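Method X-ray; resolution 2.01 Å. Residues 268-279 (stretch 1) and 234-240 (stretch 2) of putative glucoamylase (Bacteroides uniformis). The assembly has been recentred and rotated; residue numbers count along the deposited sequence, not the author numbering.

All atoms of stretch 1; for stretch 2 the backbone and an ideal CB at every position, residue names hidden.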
ATOM      1  N   TYR A 268       1.182  21.873   4.513  1.00 29.46           N
ATOM      2  CA  TYR A 268       1.517  21.801   3.104  1.00 32.80           C
ATOM      3  C   TYR A 268       0.313  21.463   2.235  1.00 37.31           C
ATOM      4  O   TYR A 268       0.235  21.955   1.146  1.00 37.59           O
ATOM      5  CB  TYR A 268       2.604  20.735   2.860  1.00 29.56           C
ATOM      6  CG  TYR A 268       3.808  20.958   3.763  1.00 28.27           C
ATOM      7  CD1 TYR A 268       4.602  22.081   3.618  1.00 28.02           C
ATOM      8  CD2 TYR A 268       4.106  20.086   4.783  1.00 28.94           C
ATOM      9  CE1 TYR A 268       5.670  22.327   4.474  1.00 33.43           C
ATOM     10  CE2 TYR A 268       5.176  20.318   5.626  1.00 26.63           C
ATOM     11  CZ  TYR A 268       5.926  21.450   5.488  1.00 27.73           C
ATOM     12  OH  TYR A 268       6.975  21.675   6.334  1.00 30.07           O
ATOM     13  N   ALA A 269      -0.598  20.606   2.672  1.00 33.31           N
ATOM     14  CA  ALA A 269      -1.699  20.227   1.791  1.00 36.61           C
ATOM     15  C   ALA A 269      -2.968  19.777   2.512  1.00 40.73           C
ATOM     16  O   ALA A 269      -2.956  19.395   3.711  1.00 36.82           O
ATOM     17  CB  ALA A 269      -1.268  19.128   0.829  1.00 33.69           C
ATOM     18  N   ASP A 270      -4.051  19.828   1.742  1.00 35.10           N
ATOM     19  CA  ASP A 270      -5.305  19.131   2.052  1.00 36.06           C
ATOM     20  C   ASP A 270      -5.219  17.800   1.334  1.00 35.35           C
ATOM     21  O   ASP A 270      -5.259  17.737   0.099  1.00 30.63           O
ATOM     22  CB  ASP A 270      -6.478  19.973   1.566  1.00 40.45           C
ATOM     23  CG  ASP A 270      -7.817  19.265   1.664  1.00 40.42           C
ATOM     24  OD1 ASP A 270      -7.894  18.035   1.769  1.00 45.16           O
ATOM     25  OD2 ASP A 270      -8.815  19.974   1.600  1.00 47.20           O
ATOM     26  N   TYR A 271      -5.067  16.734   2.105  1.00 32.44           N
ATOM     27  CA  TYR A 271      -4.742  15.439   1.515  1.00 31.22           C
ATOM     28  C   TYR A 271      -5.909  14.817   0.786  1.00 32.93           C
ATOM     29  O   TYR A 271      -5.706  14.051  -0.153  1.00 30.74           O
ATOM     30  CB  TYR A 271      -4.107  14.491   2.523  1.00 31.52           C
ATOM     31  CG  TYR A 271      -2.701  14.972   2.812  1.00 30.20           C
ATOM     32  CD1 TYR A 271      -1.662  14.695   1.938  1.00 30.97           C
ATOM     33  CD2 TYR A 271      -2.430  15.805   3.900  1.00 30.13           C
ATOM     34  CE1 TYR A 271      -0.381  15.203   2.147  1.00 29.22           C
ATOM     35  CE2 TYR A 271      -1.146  16.299   4.125  1.00 29.76           C
ATOM     36  CZ  TYR A 271      -0.129  16.004   3.235  1.00 26.71           C
ATOM     37  OH  TYR A 271       1.138  16.523   3.442  1.00 34.15           O
ATOM     38  N   GLU A 272      -7.127  15.174   1.167  1.00 35.93           N
ATOM     39  CA  GLU A 272      -8.284  14.713   0.426  1.00 34.36           C
ATOM     40  C   GLU A 272      -8.274  15.300  -1.002  1.00 32.73           C
ATOM     41  O   GLU A 272      -8.566  14.594  -1.977  1.00 31.85           O
ATOM     42  CB  GLU A 272      -9.578  15.109   1.137  1.00 38.30           C
ATOM     43  CG  GLU A 272     -10.819  14.487   0.512  1.00 38.45           C
ATOM     44  CD  GLU A 272     -12.083  14.717   1.359  1.00 45.20           C
ATOM     45  OE1 GLU A 272     -12.019  15.366   2.440  1.00 46.20           O
ATOM     46  OE2 GLU A 272     -13.135  14.240   0.932  1.00 53.59           O
ATOM     47  N   GLU A 273      -7.981  16.587  -1.103  1.00 32.34           N
ATOM     48  CA  GLU A 273      -7.809  17.246  -2.391  1.00 33.55           C
ATOM     49  C   GLU A 273      -6.676  16.570  -3.187  1.00 32.36           C
ATOM     50  O   GLU A 273      -6.822  16.320  -4.375  1.00 32.39           O
ATOM     51  CB  GLU A 273      -7.490  18.728  -2.198  1.00 38.30           C
ATOM     52  CG  GLU A 273      -7.549  19.533  -3.486  1.00 45.10           C
ATOM     53  CD  GLU A 273      -6.991  20.969  -3.376  1.00 57.60           C
ATOM     54  OE1 GLU A 273      -6.467  21.393  -2.307  1.00 46.50           O
ATOM     55  OE2 GLU A 273      -7.067  21.693  -4.401  1.00 55.86           O
ATOM     56  N   GLN A 274      -5.557  16.260  -2.532  1.00 30.38           N
ATOM     57  CA  GLN A 274      -4.425  15.644  -3.214  1.00 28.55           C
ATOM     58  C   GLN A 274      -4.854  14.329  -3.886  1.00 31.11           C
ATOM     59  O   GLN A 274      -4.515  14.081  -5.068  1.00 30.66           O
ATOM     60  CB  GLN A 274      -3.257  15.362  -2.238  1.00 28.99           C
ATOM     61  CG  GLN A 274      -2.068  14.590  -2.859  1.00 27.60           C
ATOM     62  CD  GLN A 274      -1.332  15.363  -3.956  1.00 32.01           C
ATOM     63  OE1 GLN A 274      -1.465  16.592  -4.061  1.00 29.64           O
ATOM     64  NE2 GLN A 274      -0.524  14.649  -4.765  1.00 26.09           N
HETATM   65  N   MSE A 275      -5.567  13.479  -3.130  1.00 28.16           N
HETATM   66  CA  MSE A 275      -5.858  12.112  -3.606  1.00 29.48           C
HETATM   67  C   MSE A 275      -6.865  12.190  -4.768  1.00 29.96           C
HETATM   68  O   MSE A 275      -6.712  11.496  -5.783  1.00 31.36           O
HETATM   69  CB  MSE A 275      -6.403  11.205  -2.508  1.00 31.80           C
HETATM   70  CG  MSE A 275      -5.533  11.012  -1.312  1.00 31.12           C
HETATM   71 SE   MSE A 275      -3.688  10.750  -1.735  0.75 27.46          SE
HETATM   72  CE  MSE A 275      -2.895  11.846  -0.322  1.00 25.44           C
ATOM     73  N   LYS A 276      -7.859  13.063  -4.632  1.00 31.36           N
ATOM     74  CA  LYS A 276      -8.828  13.297  -5.695  1.00 33.78           C
ATOM     75  C   LYS A 276      -8.193  13.891  -6.934  1.00 35.01           C
ATOM     76  O   LYS A 276      -8.453  13.425  -8.030  1.00 34.35           O
ATOM     77  CB  LYS A 276      -9.980  14.195  -5.225  1.00 39.30           C
ATOM     78  CG  LYS A 276     -10.818  13.510  -4.159  1.00 52.56           C
ATOM     79  CD  LYS A 276     -12.145  14.214  -3.855  1.00 61.13           C
ATOM     80  CE  LYS A 276     -13.004  13.308  -2.962  1.00 59.07           C
ATOM     81  NZ  LYS A 276     -13.813  14.102  -2.001  1.00 69.28           N
ATOM     82  N   ALA A 277      -7.360  14.915  -6.758  1.00 32.97           N
ATOM     83  CA  ALA A 277      -6.691  15.584  -7.886  1.00 32.90           C
ATOM     84  C   ALA A 277      -5.831  14.590  -8.642  1.00 31.03           C
ATOM     85  O   ALA A 277      -5.915  14.492  -9.856  1.00 30.58           O
ATOM     86  CB  ALA A 277      -5.840  16.790  -7.418  1.00 29.70           C
ATOM     87  N   HIS A 278      -4.997  13.853  -7.932  1.00 30.15           N
ATOM     88  CA  HIS A 278      -4.116  12.895  -8.588  1.00 30.45           C
ATOM     89  C   HIS A 278      -4.906  11.834  -9.364  1.00 31.08           C
ATOM     90  O   HIS A 278      -4.586  11.521 -10.516  1.00 27.16           O
ATOM     91  CB  HIS A 278      -3.219  12.249  -7.566  1.00 27.99           C
ATOM     92  CG  HIS A 278      -2.098  11.444  -8.147  1.00 28.28           C
ATOM     93  ND1 HIS A 278      -1.139  10.852  -7.352  1.00 28.28           N
ATOM     94  CD2 HIS A 278      -1.774  11.129  -9.429  1.00 28.91           C
ATOM     95  CE1 HIS A 278      -0.282  10.200  -8.117  1.00 27.70           C
ATOM     96  NE2 HIS A 278      -0.640  10.352  -9.379  1.00 29.05           N
ATOM     97  N   THR A 279      -5.933  11.283  -8.730  1.00 29.11           N
ATOM     98  CA  THR A 279      -6.798  10.307  -9.411  1.00 30.41           C
ATOM     99  C   THR A 279      -7.435  10.862 -10.679  1.00 30.99           C
ATOM    100  O   THR A 279      -7.455  10.202 -11.721  1.00 34.33           O
ATOM    101  CB  THR A 279      -7.860   9.784  -8.429  1.00 29.16           C
ATOM    102  OG1 THR A 279      -7.202   9.188  -7.302  1.00 26.89           O
ATOM    103  CG2 THR A 279      -8.857   8.799  -9.101  1.00 27.75           C
ATOM    104  N   UNK A 234      -7.034  21.340 -16.172  1.00 43.15           N
ATOM    105  CA  UNK A 234      -7.916  22.179 -15.362  1.00 44.84           C
ATOM    106  C   UNK A 234      -7.963  21.797 -13.888  1.00 45.05           C
ATOM    107  O   UNK A 234      -8.702  22.393 -13.145  1.00 46.74           O
ATOM    108  CB  UNK A 234      -9.334  22.125 -15.935  1.00 44.84           C
ATOM    109  N   UNK A 235      -7.168  20.830 -13.451  1.00 43.33           N
ATOM    110  CA  UNK A 235      -7.177  20.397 -12.033  1.00 41.64           C
ATOM    111  C   UNK A 235      -5.868  20.755 -11.306  1.00 41.09           C
ATOM    112  O   UNK A 235      -4.775  20.393 -11.742  1.00 36.64           O
ATOM    113  CB  UNK A 235      -7.408  18.887 -11.950  1.00 41.64           C
ATOM    114  N   UNK A 236      -5.998  21.419 -10.163  1.00 41.96           N
ATOM    115  CA  UNK A 236      -4.875  21.854  -9.377  1.00 41.28           C
ATOM    116  C   UNK A 236      -4.368  20.635  -8.596  1.00 38.69           C
ATOM    117  O   UNK A 236      -5.149  19.991  -7.881  1.00 37.95           O
ATOM    118  CB  UNK A 236      -5.258  23.010  -8.450  1.00 41.28           C
ATOM    119  N   UNK A 237      -3.077  20.302  -8.740  1.00 36.97           N
ATOM    120  CA  UNK A 237      -2.452  19.194  -8.013  1.00 32.54           C
ATOM    121  C   UNK A 237      -1.531  19.739  -6.905  1.00 36.22           C
ATOM    122  O   UNK A 237      -0.461  20.286  -7.220  1.00 37.31           O
ATOM    123  CB  UNK A 237      -1.664  18.301  -8.973  1.00 32.54           C
ATOM    124  N   UNK A 238      -1.925  19.607  -5.611  1.00 36.41           N
ATOM    125  CA  UNK A 238      -1.117  20.241  -4.532  1.00 34.97           C
ATOM    126  C   UNK A 238       0.338  19.796  -4.477  1.00 30.72           C
ATOM    127  O   UNK A 238       1.234  20.636  -4.360  1.00 29.45           O
ATOM    128  CB  UNK A 238      -1.758  19.947  -3.174  1.00 34.97           C
ATOM    129  N   UNK A 239       0.551  18.495  -4.595  1.00 28.93           N
ATOM    130  CA  UNK A 239       1.853  17.873  -4.400  1.00 29.01           C
ATOM    131  C   UNK A 239       2.220  16.862  -5.519  1.00 32.98           C
ATOM    132  O   UNK A 239       1.355  16.315  -6.226  1.00 28.14           O
ATOM    133  CB  UNK A 239       1.874  17.171  -3.041  1.00 29.01           C
ATOM    134  N   UNK A 240       3.513  16.580  -5.636  1.00 27.31           N
ATOM    135  CA  UNK A 240       3.961  15.434  -6.419  1.00 25.36           C
ATOM    136  C   UNK A 240       4.716  15.815  -7.696  1.00 31.96           C
ATOM    137  O   UNK A 240       4.795  16.992  -8.094  1.00 31.64           O
ATOM    138  CB  UNK A 240       2.753  14.569  -6.785  1.00 25.36           C
TER

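Position 234 lies beyond the reach of the helix 271-279, so stretch 1 sets no demand on it. Its positive phi of 77° by itself favours glycine, and G234 is the residue there.

At 235 CA-to-CB points toward the helix, but the ideal CB is still 5.1 Å from A277 O. A small residue would leave a gap; a medium apolar or branched one could reach the methyl of A277. I235 does so, its CG2 lying 3.8 Å from A277 CB.

At 236 the bond points sideways, and the nearest feature is a charge: the ideal CB is 4.6 Å from E273 OE2. A long basic chain suits, although polar residues would be tolerated. K236 curls its end back, chi3 at 82°, and forms a salt bridge, NZ to E273 OE2 at 3.6 Å. The backbone contributes too: a water donates both to K236 O (2.5 Å) and to E273 OE2 (2.9 Å), while A277 CB packs 3.3 Å from K236 O.

Position 237 also points sideways, with its ideal CB 4.7 Å from A277 CB. An apolar chain able to bend toward the helix would fit, leucine or methionine among the candidates. L237 uses chi1 t and chi2 p to bring CD1 within 4.1 Å of A277 CB, 3.8 Å of H278 N and 3.6 Å of Q274 NE2.

At 238 CA-to-CB points toward stretch 1, the ideal CB 3.5 Å from Q274 OE1 and 4.1 Å from A269 CB. Space is limited, so a compact residue is indicated; phi of -58° admits proline, though it does not demand it. P238 fills the site: CB meets A269 CB at 4.2 Å, and CD touches A277 CB at 4.2 Å and Q274 OE1 at 3.2 Å. Its N has no hydrogen to offer that oxygen, which is instead bonded by the next amide.

At 239 the backbone is held by two hydrogen bonds, open to any residue with an amide hydrogen and so not to proline: N donates to Q274 OE1 at 2.8 Å, and Q274 NE2 donates to O at 2.9 Å. One carboxamide thus satisfies both polar groups of a single residue. The CB points toward stretch 1, where A269 and the Y271 ring offer an apolar surface, so a sizeable aliphatic chain suits. L239 places CD1 3.8 Å from A269 CB and 3.7 Å from Y271 CE1.

At 240 an ideal CB would come 3.9 Å from Q274 NE2, but the backbone decides: at phi 112° and psi 173° it would jam against the preceding carbonyl oxygen. Glycine is called for, and G240 is found.

Stretch 2 234-240: GIKLPLG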
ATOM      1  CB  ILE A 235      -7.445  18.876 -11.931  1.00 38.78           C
ATOM      2  CG1 ILE A 235      -8.766  18.507 -12.674  1.00 40.99           C
ATOM      3  CG2 ILE A 235      -7.509  18.423 -10.478  1.00 38.65           C
ATOM      4  CD1 ILE A 235      -8.838  17.080 -13.201  1.00 41.42           C
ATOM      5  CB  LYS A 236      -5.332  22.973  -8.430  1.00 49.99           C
ATOM      6  CG  LYS A 236      -4.227  23.912  -7.946  1.00 66.24           C
ATOM      7  CD  LYS A 236      -4.446  24.419  -6.513  1.00 73.36           C
ATOM      8  CE  LYS A 236      -3.963  23.399  -5.481  1.00 88.74           C
ATOM      9  NZ  LYS A 236      -4.215  23.789  -4.062  1.00 82.04           N
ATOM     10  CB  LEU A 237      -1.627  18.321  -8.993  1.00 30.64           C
ATOM     11  CG  LEU A 237      -0.893  17.089  -8.454  1.00 33.87           C
ATOM     12  CD1 LEU A 237      -1.855  16.054  -7.858  1.00 27.95           C
ATOM     13  CD2 LEU A 237      -0.029  16.476  -9.562  1.00 29.80           C
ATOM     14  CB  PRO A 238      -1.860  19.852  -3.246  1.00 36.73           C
ATOM     15  CG  PRO A 238      -3.296  19.651  -3.692  1.00 38.25           C
ATOM     16  CD  PRO A 238      -3.216  19.092  -5.101  1.00 38.71           C
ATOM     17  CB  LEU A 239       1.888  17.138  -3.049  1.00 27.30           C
ATOM     18  CG  LEU A 239       1.531  17.889  -1.732  1.00 26.95           C
ATOM     19  CD1 LEU A 239       1.455  16.889  -0.562  1.00 24.51           C
ATOM     20  CD2 LEU A 239       2.516  19.028  -1.469  1.00 24.28           C
TER
HETATM   21  O   HOH W   1      -7.458  20.375  -6.913  1.00 37.63           O
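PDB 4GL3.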